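Local coordinates for protein alpha-L-rhamnosidase (Aspergillus terreus, PDB 6GSZ) that probably hydrolyses terminal non-reducing alpha-L-rhamnose residues of alpha-L-rhamnosides, and is a glycoprotein that binds calcium ions, at residues A127-P131 and T203-G207; T152-Y157 and M171-W175; S261-E267 and W389-Y395; G266-R272 and T376-S382. Numbering follows the deposited sequence.

Contact 1 of 4, residues A127-P131 and T203-G207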
# COMPACT_ATOMS: atom_id res chain seq x y z
N ALA A 127 -15.32 -14.87 -22.37
CA ALA A 127 -16.04 -13.59 -22.16
C ALA A 127 -16.09 -13.24 -20.68
O ALA A 127 -15.96 -14.11 -19.82
CB ALA A 127 -17.43 -13.63 -22.77
N THR A 128 -16.38 -11.97 -20.40
CA THR A 128 -16.52 -11.51 -19.05
C THR A 128 -17.68 -12.22 -18.35
O THR A 128 -18.66 -12.65 -18.98
CB THR A 128 -16.66 -9.98 -19.01
OG1 THR A 128 -16.52 -9.53 -17.67
CG2 THR A 128 -17.96 -9.44 -19.53
N HIS A 129 -17.61 -12.34 -17.04
CA HIS A 129 -18.58 -13.04 -16.24
C HIS A 129 -19.58 -12.07 -15.63
O HIS A 129 -19.25 -11.22 -14.80
CB HIS A 129 -17.91 -13.87 -15.15
CG HIS A 129 -16.99 -14.89 -15.70
ND1 HIS A 129 -17.43 -15.89 -16.54
CD2 HIS A 129 -15.66 -15.03 -15.64
CE1 HIS A 129 -16.42 -16.64 -16.92
NE2 HIS A 129 -15.30 -16.14 -16.34
N ARG A 130 -20.84 -12.25 -15.98
CA ARG A 130 -21.91 -11.49 -15.35
C ARG A 130 -22.00 -11.87 -13.87
O ARG A 130 -21.97 -13.06 -13.54
CB ARG A 130 -23.23 -11.80 -16.05
CG ARG A 130 -24.36 -10.96 -15.48
CD ARG A 130 -25.53 -10.96 -16.43
NE ARG A 130 -26.65 -10.20 -15.86
CZ ARG A 130 -27.86 -10.22 -16.41
NH1 ARG A 130 -28.04 -10.86 -17.57
NH2 ARG A 130 -28.87 -9.59 -15.81
N PRO A 131 -22.07 -10.92 -12.93
CA PRO A 131 -22.15 -11.28 -11.52
C PRO A 131 -23.34 -12.17 -11.20
O PRO A 131 -24.41 -12.09 -11.88
CB PRO A 131 -22.25 -9.92 -10.82
CG PRO A 131 -21.44 -9.04 -11.75
CD PRO A 131 -21.92 -9.46 -13.11
N THR A 203 -23.70 -11.09 -3.68
CA THR A 203 -23.38 -10.91 -5.07
C THR A 203 -21.91 -11.16 -5.29
O THR A 203 -21.08 -10.61 -4.51
CB THR A 203 -23.74 -9.53 -5.60
OG1 THR A 203 -25.12 -9.24 -5.33
CG2 THR A 203 -23.48 -9.42 -7.09
N VAL A 204 -21.54 -11.97 -6.27
CA VAL A 204 -20.18 -12.30 -6.62
C VAL A 204 -19.87 -11.80 -8.02
O VAL A 204 -20.60 -12.11 -8.93
CB VAL A 204 -19.85 -13.78 -6.48
CG1 VAL A 204 -18.42 -14.12 -6.93
CG2 VAL A 204 -20.08 -14.25 -5.06
N GLY A 205 -18.78 -11.06 -8.16
CA GLY A 205 -18.20 -10.60 -9.41
C GLY A 205 -16.84 -11.20 -9.69
O GLY A 205 -16.28 -11.87 -8.82
N GLU A 206 -16.32 -10.99 -10.92
CA GLU A 206 -15.14 -11.77 -11.35
C GLU A 206 -13.84 -11.27 -10.68
O GLU A 206 -12.94 -12.06 -10.48
CB GLU A 206 -15.04 -11.75 -12.88
CG GLU A 206 -14.77 -10.39 -13.46
CD GLU A 206 -14.71 -10.32 -14.96
OE1 GLU A 206 -15.25 -11.25 -15.63
OE2 GLU A 206 -14.18 -9.27 -15.48
N GLY A 207 -13.72 -9.96 -10.46
CA GLY A 207 -12.49 -9.41 -9.92
C GLY A 207 -11.26 -9.85 -10.70
O GLY A 207 -11.21 -9.85 -11.94
O HOH W 1 -18.09 -9.54 -12.74
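A buried carboxylate can organise a loop that has no regular structure of its own, and Glu206 illustrates the point. It gives up more surface than any other residue of this contact. With chi1 near +60° and an extended chi2, its side chain reaches from just past the end of strand 196-205 to the loop 127-131, where OE1 takes two hydrogen bonds: Thr128 OG1 donates to Glu206 OE1 at 3.0 Å, and the nearly straight bond from His129 N to Glu206 OE1 is also 3.0 Å. A water bridges the two backbones, donating to His129 O and accepting from Glu206 N, each at 2.9 Å. Pro131, second in buried area, has no amide hydrogen to offer and meets the strand by contact alone. Its CA lies 3.1 Å from Val204 O, its CB 4.0 Å from Thr203 CG2, and its CG 4.3 Å from Gly205 CA. His129, third in area, points its CB toward the strand, while its imidazole bonds elsewhere, to Asn221 and Glu124. The touching parts run nearly antiparallel, 164° apart, and the loop continues into strand 132-140, which pairs with strand 196-205 from the bond between Val204 and Ile132 onward; strand 156-161 borders strand 196-205 as well, and strand 258-262 packs on Thr128, Pro131 and Glu206.

Contact 2 of 4, residues T152-Y157 and M171-W175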
# COMPACT_ATOMS: atom_id res chain seq x y z
N THR A 152 -15.58 -15.60 1.74
CA THR A 152 -14.73 -15.19 0.66
C THR A 152 -15.38 -15.56 -0.66
O THR A 152 -16.45 -16.15 -0.71
CB THR A 152 -13.32 -15.77 0.76
OG1 THR A 152 -12.46 -15.05 -0.12
CG2 THR A 152 -13.24 -17.25 0.46
N ALA A 153 -14.72 -15.18 -1.76
CA ALA A 153 -15.23 -15.52 -3.08
C ALA A 153 -14.09 -15.94 -3.98
O ALA A 153 -12.92 -15.52 -3.80
CB ALA A 153 -15.89 -14.30 -3.69
N LEU A 154 -14.45 -16.74 -4.98
CA LEU A 154 -13.62 -16.94 -6.15
C LEU A 154 -14.03 -15.83 -7.12
O LEU A 154 -14.93 -16.01 -7.97
CB LEU A 154 -13.82 -18.34 -6.69
CG LEU A 154 -13.08 -19.47 -5.98
CD1 LEU A 154 -13.42 -19.55 -4.51
CD2 LEU A 154 -13.35 -20.78 -6.72
N GLY A 155 -13.49 -14.65 -6.90
CA GLY A 155 -13.98 -13.40 -7.42
C GLY A 155 -13.95 -12.37 -6.34
O GLY A 155 -12.96 -12.28 -5.58
N LEU A 156 -14.99 -11.54 -6.28
CA LEU A 156 -15.19 -10.52 -5.25
C LEU A 156 -16.62 -10.61 -4.76
O LEU A 156 -17.50 -11.03 -5.56
CB LEU A 156 -14.92 -9.14 -5.84
CG LEU A 156 -13.50 -8.90 -6.36
CD1 LEU A 156 -13.40 -7.55 -7.12
CD2 LEU A 156 -12.43 -8.98 -5.26
N TYR A 157 -16.92 -10.24 -3.53
CA TYR A 157 -18.25 -10.41 -3.00
C TYR A 157 -18.76 -9.13 -2.32
O TYR A 157 -18.00 -8.33 -1.76
CB TYR A 157 -18.37 -11.60 -2.03
CG TYR A 157 -17.64 -11.33 -0.76
CD1 TYR A 157 -16.29 -11.62 -0.62
CD2 TYR A 157 -18.30 -10.71 0.32
CE1 TYR A 157 -15.61 -11.29 0.54
CE2 TYR A 157 -17.61 -10.35 1.47
CZ TYR A 157 -16.27 -10.64 1.57
OH TYR A 157 -15.62 -10.21 2.70
N MET A 171 -14.28 -4.24 -2.82
CA MET A 171 -13.31 -5.02 -3.59
C MET A 171 -12.75 -6.20 -2.77
O MET A 171 -11.56 -6.51 -2.81
CB MET A 171 -12.20 -4.14 -4.17
CG MET A 171 -12.74 -2.99 -5.03
SD MET A 171 -13.69 -3.49 -6.44
CE MET A 171 -12.39 -4.01 -7.54
N ALA A 172 -13.64 -6.88 -2.03
CA ALA A 172 -13.28 -7.91 -1.09
C ALA A 172 -13.32 -9.28 -1.75
O ALA A 172 -14.28 -9.55 -2.51
CB ALA A 172 -14.24 -7.87 0.08
N PRO A 173 -12.38 -10.20 -1.49
CA PRO A 173 -11.32 -10.12 -0.48
C PRO A 173 -10.00 -9.51 -0.93
O PRO A 173 -9.04 -9.53 -0.15
CB PRO A 173 -11.12 -11.62 -0.17
CG PRO A 173 -11.28 -12.29 -1.52
CD PRO A 173 -12.44 -11.53 -2.09
N GLY A 174 -9.95 -8.91 -2.12
CA GLY A 174 -8.72 -8.32 -2.61
C GLY A 174 -7.95 -9.31 -3.47
O GLY A 174 -8.50 -10.39 -3.82
N TRP A 175 -6.73 -8.96 -3.86
CA TRP A 175 -5.93 -9.73 -4.78
C TRP A 175 -4.76 -10.41 -4.07
O TRP A 175 -3.76 -9.73 -3.73
CB TRP A 175 -5.44 -8.89 -5.96
CG TRP A 175 -4.85 -9.71 -7.06
CD1 TRP A 175 -4.84 -11.07 -7.17
CD2 TRP A 175 -4.18 -9.20 -8.22
NE1 TRP A 175 -4.24 -11.45 -8.35
CE2 TRP A 175 -3.82 -10.32 -9.01
CE3 TRP A 175 -3.88 -7.92 -8.68
CZ2 TRP A 175 -3.19 -10.19 -10.24
CZ3 TRP A 175 -3.22 -7.78 -9.89
CH2 TRP A 175 -2.92 -8.91 -10.67
O HOH W 2 -16.35 -6.58 -3.00
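A proline ring can serve as the bump that fits a loop to the corner between two strands, and Pro173, with a cis peptide bond before it, does so here. Its ring enters a hollow lined by Thr152, Gly155, Leu156 and Tyr157: CG lies 3.3 Å from Thr152 OG1, whose bonding partner is Glu183, while Pro173 CD comes within 3.6 Å of Gly155 O, 4.1 Å of Leu156 CD2 and 4.1 Å of Tyr157 CD1. Leu156 is the reciprocal bump. Its CD2 settles into the curve of the loop, 3.6 Å from Met171 O and 4.0 Å from Gly174 N, and its CD1 touches Met171 CE at 3.7 Å. The small Ala172 leaves room for the tyrosine ring, with Tyr157 CE1 3.7 Å from Ala172 CB. One backbone bond, Tyr157 N to Ala172 O at 2.9 Å, fixes the fit, and the same oxygen receives a CA-H...O contact from Leu156 CA at 3.0 Å. A water donates to Tyr157 O at 2.7 Å and accepts from Ala172 N at 2.9 Å. Gly155, whose backbone angles would jam a side chain against the preceding carbonyl, makes the corner. Strand 144-154 thereby leaves one sheet and strand 156-161 joins the other, consistent with the beta-sandwich of this domain; strand 182-188 packs against Thr152, Ala172 and Pro173, helix 207-210 against Leu156, and strand 196-205 against Ala153 and Tyr157.

Contact 3 of 4, residues S261-E267 and W389-Y395. With CA (calcium ion), chain B.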
# COMPACT_ATOMS: atom_id res chain seq x y z
N SER A 261 -19.21 -6.31 -14.79
CA SER A 261 -18.41 -5.45 -13.88
C SER A 261 -16.97 -5.95 -13.87
O SER A 261 -16.74 -7.07 -13.44
CB SER A 261 -19.05 -5.44 -12.49
OG SER A 261 -18.48 -4.41 -11.70
N GLU A 262 -16.09 -5.14 -14.44
CA GLU A 262 -14.73 -5.54 -14.80
C GLU A 262 -13.78 -4.48 -14.26
O GLU A 262 -14.06 -3.31 -14.36
CB GLU A 262 -14.56 -5.63 -16.31
CG GLU A 262 -15.57 -6.52 -16.99
CD GLU A 262 -15.35 -6.50 -18.47
OE1 GLU A 262 -14.27 -6.97 -18.93
OE2 GLU A 262 -16.32 -6.05 -19.19
N ILE A 263 -12.64 -4.94 -13.71
CA ILE A 263 -11.60 -4.06 -13.15
C ILE A 263 -11.27 -2.98 -14.18
O ILE A 263 -11.29 -1.77 -13.90
CB ILE A 263 -10.35 -4.88 -12.74
CG1 ILE A 263 -10.63 -5.89 -11.62
CG2 ILE A 263 -9.19 -3.96 -12.38
CD1 ILE A 263 -11.13 -5.30 -10.31
N TYR A 264 -10.89 -3.43 -15.40
CA TYR A 264 -10.40 -2.48 -16.42
C TYR A 264 -11.52 -1.76 -17.15
O TYR A 264 -11.53 -0.52 -17.31
CB TYR A 264 -9.48 -3.13 -17.45
CG TYR A 264 -8.18 -3.69 -16.93
CD1 TYR A 264 -7.58 -3.29 -15.73
CD2 TYR A 264 -7.54 -4.67 -17.67
CE1 TYR A 264 -6.37 -3.85 -15.33
CE2 TYR A 264 -6.34 -5.21 -17.29
CZ TYR A 264 -5.74 -4.80 -16.10
OH TYR A 264 -4.56 -5.40 -15.73
N ASP A 265 -12.49 -2.52 -17.66
CA ASP A 265 -13.44 -1.89 -18.58
C ASP A 265 -14.59 -1.14 -17.90
O ASP A 265 -15.12 -0.22 -18.49
CB ASP A 265 -13.95 -2.87 -19.63
CG ASP A 265 -12.95 -3.16 -20.75
OD1 ASP A 265 -11.92 -2.43 -20.87
OD2 ASP A 265 -13.18 -4.18 -21.48
N GLY A 266 -14.94 -1.49 -16.66
CA GLY A 266 -15.98 -0.83 -15.91
C GLY A 266 -17.21 -1.71 -15.74
O GLY A 266 -17.18 -2.92 -15.94
N GLU A 267 -18.30 -1.06 -15.35
CA GLU A 267 -19.53 -1.74 -14.95
C GLU A 267 -20.71 -1.23 -15.79
O GLU A 267 -20.90 -0.01 -15.93
CB GLU A 267 -19.85 -1.49 -13.48
CG GLU A 267 -21.18 -2.09 -13.07
CD GLU A 267 -21.40 -2.25 -11.57
OE1 GLU A 267 -20.44 -2.75 -10.90
OE2 GLU A 267 -22.46 -1.77 -11.08
N TRP A 389 -26.55 4.95 -6.88
CA TRP A 389 -25.71 3.88 -7.43
C TRP A 389 -24.25 4.21 -7.23
O TRP A 389 -23.81 5.34 -7.40
CB TRP A 389 -26.05 3.64 -8.90
CG TRP A 389 -25.14 2.70 -9.65
CD1 TRP A 389 -25.25 1.35 -9.72
CD2 TRP A 389 -23.98 3.05 -10.41
NE1 TRP A 389 -24.26 0.83 -10.51
CE2 TRP A 389 -23.45 1.85 -10.93
CE3 TRP A 389 -23.30 4.25 -10.66
CZ2 TRP A 389 -22.32 1.84 -11.74
CZ3 TRP A 389 -22.17 4.23 -11.45
CH2 TRP A 389 -21.69 3.04 -11.98
N GLU A 390 -23.52 3.12 -6.98
CA GLU A 390 -22.08 3.05 -7.10
C GLU A 390 -21.78 1.70 -7.75
O GLU A 390 -22.52 0.73 -7.49
CB GLU A 390 -21.34 3.07 -5.75
CG GLU A 390 -21.44 4.37 -5.01
CD GLU A 390 -20.80 4.40 -3.61
OE1 GLU A 390 -19.83 3.63 -3.33
OE2 GLU A 390 -21.28 5.23 -2.82
N PRO A 391 -20.72 1.59 -8.57
CA PRO A 391 -20.35 0.28 -9.10
C PRO A 391 -19.87 -0.63 -7.97
O PRO A 391 -19.45 -0.15 -6.89
CB PRO A 391 -19.25 0.58 -10.12
CG PRO A 391 -18.64 1.88 -9.59
CD PRO A 391 -19.78 2.66 -8.94
N SER A 392 -19.83 -1.93 -8.26
CA SER A 392 -19.52 -2.95 -7.26
C SER A 392 -18.17 -3.61 -7.44
O SER A 392 -17.47 -3.85 -6.44
CB SER A 392 -20.60 -4.03 -7.28
OG SER A 392 -21.83 -3.54 -6.80
N PHE A 393 -17.75 -3.88 -8.67
CA PHE A 393 -16.55 -4.74 -8.88
C PHE A 393 -15.57 -4.13 -9.88
O PHE A 393 -14.81 -4.87 -10.56
CB PHE A 393 -16.96 -6.15 -9.29
CG PHE A 393 -17.96 -6.78 -8.35
CD1 PHE A 393 -17.64 -7.02 -7.02
CD2 PHE A 393 -19.25 -7.10 -8.79
CE1 PHE A 393 -18.57 -7.59 -6.16
CE2 PHE A 393 -20.18 -7.65 -7.92
CZ PHE A 393 -19.83 -7.91 -6.61
N THR A 394 -15.55 -2.80 -9.95
CA THR A 394 -14.58 -2.11 -10.80
C THR A 394 -13.93 -1.00 -9.97
O THR A 394 -14.42 -0.63 -8.92
CB THR A 394 -15.25 -1.54 -12.06
OG1 THR A 394 -14.27 -1.05 -12.97
CG2 THR A 394 -16.19 -0.40 -11.75
N TYR A 395 -12.88 -0.39 -10.54
CA TYR A 395 -12.41 0.87 -9.99
C TYR A 395 -11.70 1.63 -11.10
O TYR A 395 -11.27 1.00 -12.07
CB TYR A 395 -11.52 0.69 -8.74
CG TYR A 395 -10.13 0.15 -8.93
CD1 TYR A 395 -9.79 -1.19 -9.05
CD2 TYR A 395 -9.07 1.04 -8.86
CE1 TYR A 395 -8.47 -1.62 -9.05
CE2 TYR A 395 -7.75 0.63 -8.91
CZ TYR A 395 -7.44 -0.71 -8.97
OH TYR A 395 -6.14 -1.15 -8.93
CA CA B . -22.01 -2.54 -4.58
O HOH W 3 -14.69 -7.43 -11.51
O HOH W 4 -23.13 -1.84 -8.50
O HOH W 5 -22.58 -0.40 -4.79
O HOH W 6 -23.98 -2.93 -4.70
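Glu267 lies against the irregular segment 389-395, burying more surface than any other residue here, and its carboxylate gathers donors from both segments. Glu267 OE1 accepts a straight bond from Ser392 N at 2.8 Å and another from Ser261 OG at 2.7 Å, while Glu267 OE2 accepts from Trp389 NE1 at 3.2 Å and from a water at 2.7 Å. That water also receives a bond from Ser392 OG (2.7 Å), which binds calcium at 2.4 Å in a site shared with Glu158. Further along, Thr394 OG1 donates to Glu262 O at 2.7 Å, capturing the hairpin that joins strands 258-262 and 266-270, and Ile263 CG2 packs against Tyr395 CE1 at 4.1 Å. A second water links Ser261 O and Phe393 O. The general lesson is that a buried acid surrounded by donors can order a loop without a basic partner among them: here it holds the backbone N of the serine whose hydroxyl is a calcium ligand, which probably helps to position it.

Contact 4 of 4, residues G266-R272 and T376-S382. With CA (calcium ion), chain O.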
# COMPACT_ATOMS: atom_id res chain seq x y z
N GLY A 266 -14.94 -1.49 -16.66
CA GLY A 266 -15.98 -0.83 -15.91
C GLY A 266 -17.21 -1.71 -15.74
O GLY A 266 -17.18 -2.92 -15.94
N GLU A 267 -18.30 -1.06 -15.35
CA GLU A 267 -19.53 -1.74 -14.95
C GLU A 267 -20.71 -1.23 -15.79
O GLU A 267 -20.90 -0.01 -15.93
CB GLU A 267 -19.85 -1.49 -13.48
CG GLU A 267 -21.18 -2.09 -13.07
CD GLU A 267 -21.40 -2.25 -11.57
OE1 GLU A 267 -20.44 -2.75 -10.90
OE2 GLU A 267 -22.46 -1.77 -11.08
N GLU A 268 -21.51 -2.19 -16.31
CA GLU A 268 -22.82 -1.94 -16.94
C GLU A 268 -23.89 -2.45 -15.95
O GLU A 268 -23.89 -3.63 -15.60
CB GLU A 268 -22.93 -2.62 -18.29
CG GLU A 268 -24.31 -2.47 -18.90
CD GLU A 268 -24.51 -3.06 -20.28
OE1 GLU A 268 -23.56 -3.47 -20.94
OE2 GLU A 268 -25.69 -3.09 -20.71
N TYR A 269 -24.74 -1.52 -15.51
CA TYR A 269 -25.78 -1.81 -14.53
C TYR A 269 -27.13 -1.42 -15.14
O TYR A 269 -27.30 -0.27 -15.52
CB TYR A 269 -25.50 -0.99 -13.26
CG TYR A 269 -26.40 -1.27 -12.09
CD1 TYR A 269 -27.61 -0.61 -11.94
CD2 TYR A 269 -26.03 -2.16 -11.11
CE1 TYR A 269 -28.43 -0.84 -10.84
CE2 TYR A 269 -26.83 -2.40 -10.00
CZ TYR A 269 -28.04 -1.74 -9.86
OH TYR A 269 -28.83 -2.01 -8.78
N ASP A 270 -28.07 -2.36 -15.10
CA ASP A 270 -29.44 -2.12 -15.61
C ASP A 270 -30.39 -2.16 -14.42
O ASP A 270 -30.77 -3.25 -13.98
CB ASP A 270 -29.84 -3.09 -16.71
CG ASP A 270 -31.18 -2.77 -17.34
OD1 ASP A 270 -31.91 -1.89 -16.78
OD2 ASP A 270 -31.47 -3.42 -18.39
N SER A 271 -30.77 -0.99 -13.91
CA SER A 271 -31.56 -0.93 -12.68
C SER A 271 -32.98 -1.51 -12.87
O SER A 271 -33.65 -1.82 -11.89
CB SER A 271 -31.63 0.49 -12.13
OG SER A 271 -32.40 1.35 -12.97
N ARG A 272 -33.41 -1.68 -14.12
CA ARG A 272 -34.68 -2.29 -14.40
C ARG A 272 -34.71 -3.76 -13.95
O ARG A 272 -35.80 -4.34 -13.78
CB ARG A 272 -35.04 -2.19 -15.89
CG ARG A 272 -35.21 -0.76 -16.38
CD ARG A 272 -35.32 -0.69 -17.87
NE ARG A 272 -34.13 -1.18 -18.55
CZ ARG A 272 -33.96 -1.27 -19.86
NH1 ARG A 272 -34.95 -0.92 -20.68
NH2 ARG A 272 -32.83 -1.78 -20.33
N THR A 376 -15.17 2.78 -18.25
CA THR A 376 -16.46 3.33 -18.63
C THR A 376 -17.57 2.55 -17.93
O THR A 376 -17.64 1.33 -18.06
CB THR A 376 -16.63 3.29 -20.15
OG1 THR A 376 -15.64 4.12 -20.76
CG2 THR A 376 -18.00 3.74 -20.62
N ASP A 377 -18.41 3.30 -17.20
CA ASP A 377 -19.56 2.72 -16.55
C ASP A 377 -20.83 3.18 -17.26
O ASP A 377 -20.91 4.31 -17.75
CB ASP A 377 -19.60 3.09 -15.08
CG ASP A 377 -18.37 2.65 -14.31
OD1 ASP A 377 -17.75 1.59 -14.69
OD2 ASP A 377 -18.04 3.35 -13.34
N HIS A 378 -21.82 2.28 -17.32
CA HIS A 378 -23.13 2.57 -17.88
C HIS A 378 -24.18 2.29 -16.82
O HIS A 378 -24.17 1.18 -16.26
CB HIS A 378 -23.43 1.71 -19.10
CG HIS A 378 -22.61 2.01 -20.31
ND1 HIS A 378 -21.36 1.50 -20.51
CD2 HIS A 378 -22.90 2.75 -21.41
CE1 HIS A 378 -20.90 1.89 -21.69
NE2 HIS A 378 -21.83 2.66 -22.27
N PHE A 379 -25.10 3.24 -16.62
CA PHE A 379 -26.17 3.05 -15.68
C PHE A 379 -27.49 3.29 -16.40
O PHE A 379 -27.73 4.40 -16.87
CB PHE A 379 -26.04 4.00 -14.48
CG PHE A 379 -27.14 3.90 -13.47
CD1 PHE A 379 -27.11 2.95 -12.47
CD2 PHE A 379 -28.25 4.73 -13.57
CE1 PHE A 379 -28.14 2.82 -11.56
CE2 PHE A 379 -29.27 4.63 -12.65
CZ PHE A 379 -29.23 3.67 -11.66
N THR A 380 -28.31 2.24 -16.46
CA THR A 380 -29.64 2.39 -17.09
C THR A 380 -30.67 2.65 -15.98
O THR A 380 -30.83 1.84 -15.02
CB THR A 380 -30.02 1.21 -17.96
OG1 THR A 380 -29.04 1.08 -18.99
CG2 THR A 380 -31.41 1.38 -18.56
N LEU A 381 -31.37 3.78 -16.14
CA LEU A 381 -32.36 4.29 -15.18
C LEU A 381 -33.64 3.45 -15.24
O LEU A 381 -33.97 2.82 -16.27
CB LEU A 381 -32.70 5.74 -15.55
CG LEU A 381 -31.55 6.73 -15.36
CD1 LEU A 381 -31.58 7.81 -16.42
CD2 LEU A 381 -31.61 7.32 -13.97
N SER A 382 -34.40 3.47 -14.14
CA SER A 382 -35.65 2.71 -14.03
C SER A 382 -36.89 3.61 -14.09
O SER A 382 -37.99 3.08 -14.25
CB SER A 382 -35.70 1.93 -12.75
OG SER A 382 -35.85 2.82 -11.66
CA CA O . -24.92 -3.38 -22.90
O HOH W 7 -26.67 -0.00 -18.52
O HOH W 8 -25.57 -3.26 -25.21
O HOH W 9 -25.75 -5.50 -22.60
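Parallel strands bond in a staggered pattern, and the pair formed by 266-270 and 376-380, aligned within 6°, follows it closely. Glu267 O accepts from His378 N (2.8 Å), Tyr269 N donates to His378 O (2.9 Å), Tyr269 O accepts from Thr380 N (2.9 Å), and Ser271 N donates to Thr380 O (3.0 Å). Thr380 O takes a second bond, from Ser271 OG, at 2.6 Å. At the start the pattern gives way to a side chain: Glu267 N donates to Asp377 OD1 at 2.8 Å, where a CB on Gly266 would collide, and Asp377 OD2 turns to His396. The pair lies inside a mixed beta-sheet, between strands 258-262 and 351-361, and so carries that sheet from the N-terminal rhamnosidase family region into the concanavalin-like one. Tyr269 and Phe379 share one face, their rings meeting rim to rim with centroids 5.6 Å apart. On the other, Thr380 OG1 pairs with Thr351 and with a water 2.6 Å away, and Glu268 grips a calcium ion through OE1 at 2.4 Å and OE2 at 2.3 Å. At the strand end, Asp270 OD1 accepts from Arg272 N at 3.1 Å in an Asx turn, and the salt bridge from Arg272 NH2 to Asp270 OD2 spans 2.9 Å.

The four contacts form a continuous path through the beta-rich part of the chain. Contact 2 is nested within the loop that contact 1 closes, and the two are joined by a probable hydrogen bond from Leu156 N to Gly205 O at 2.9 Å. Contact 3 is the hub: Phe393 CZ lies 3.6 Å from Thr203 O of contact 1, Ile263 CD1 3.3 Å from Met171 CE of contact 2, and contact 4 shares Gly266 and Glu267 with it. Centres of contacts 2 and 4 lie about 21 Å apart without touching. The calcium bound by Ser392 is about 7 Å from the Thr203 side chain. Contact 3 also approaches the glucose pocket, for Tyr264 OH is hydrogen-bonded to the backbone O of Glu466, one of its lining residues.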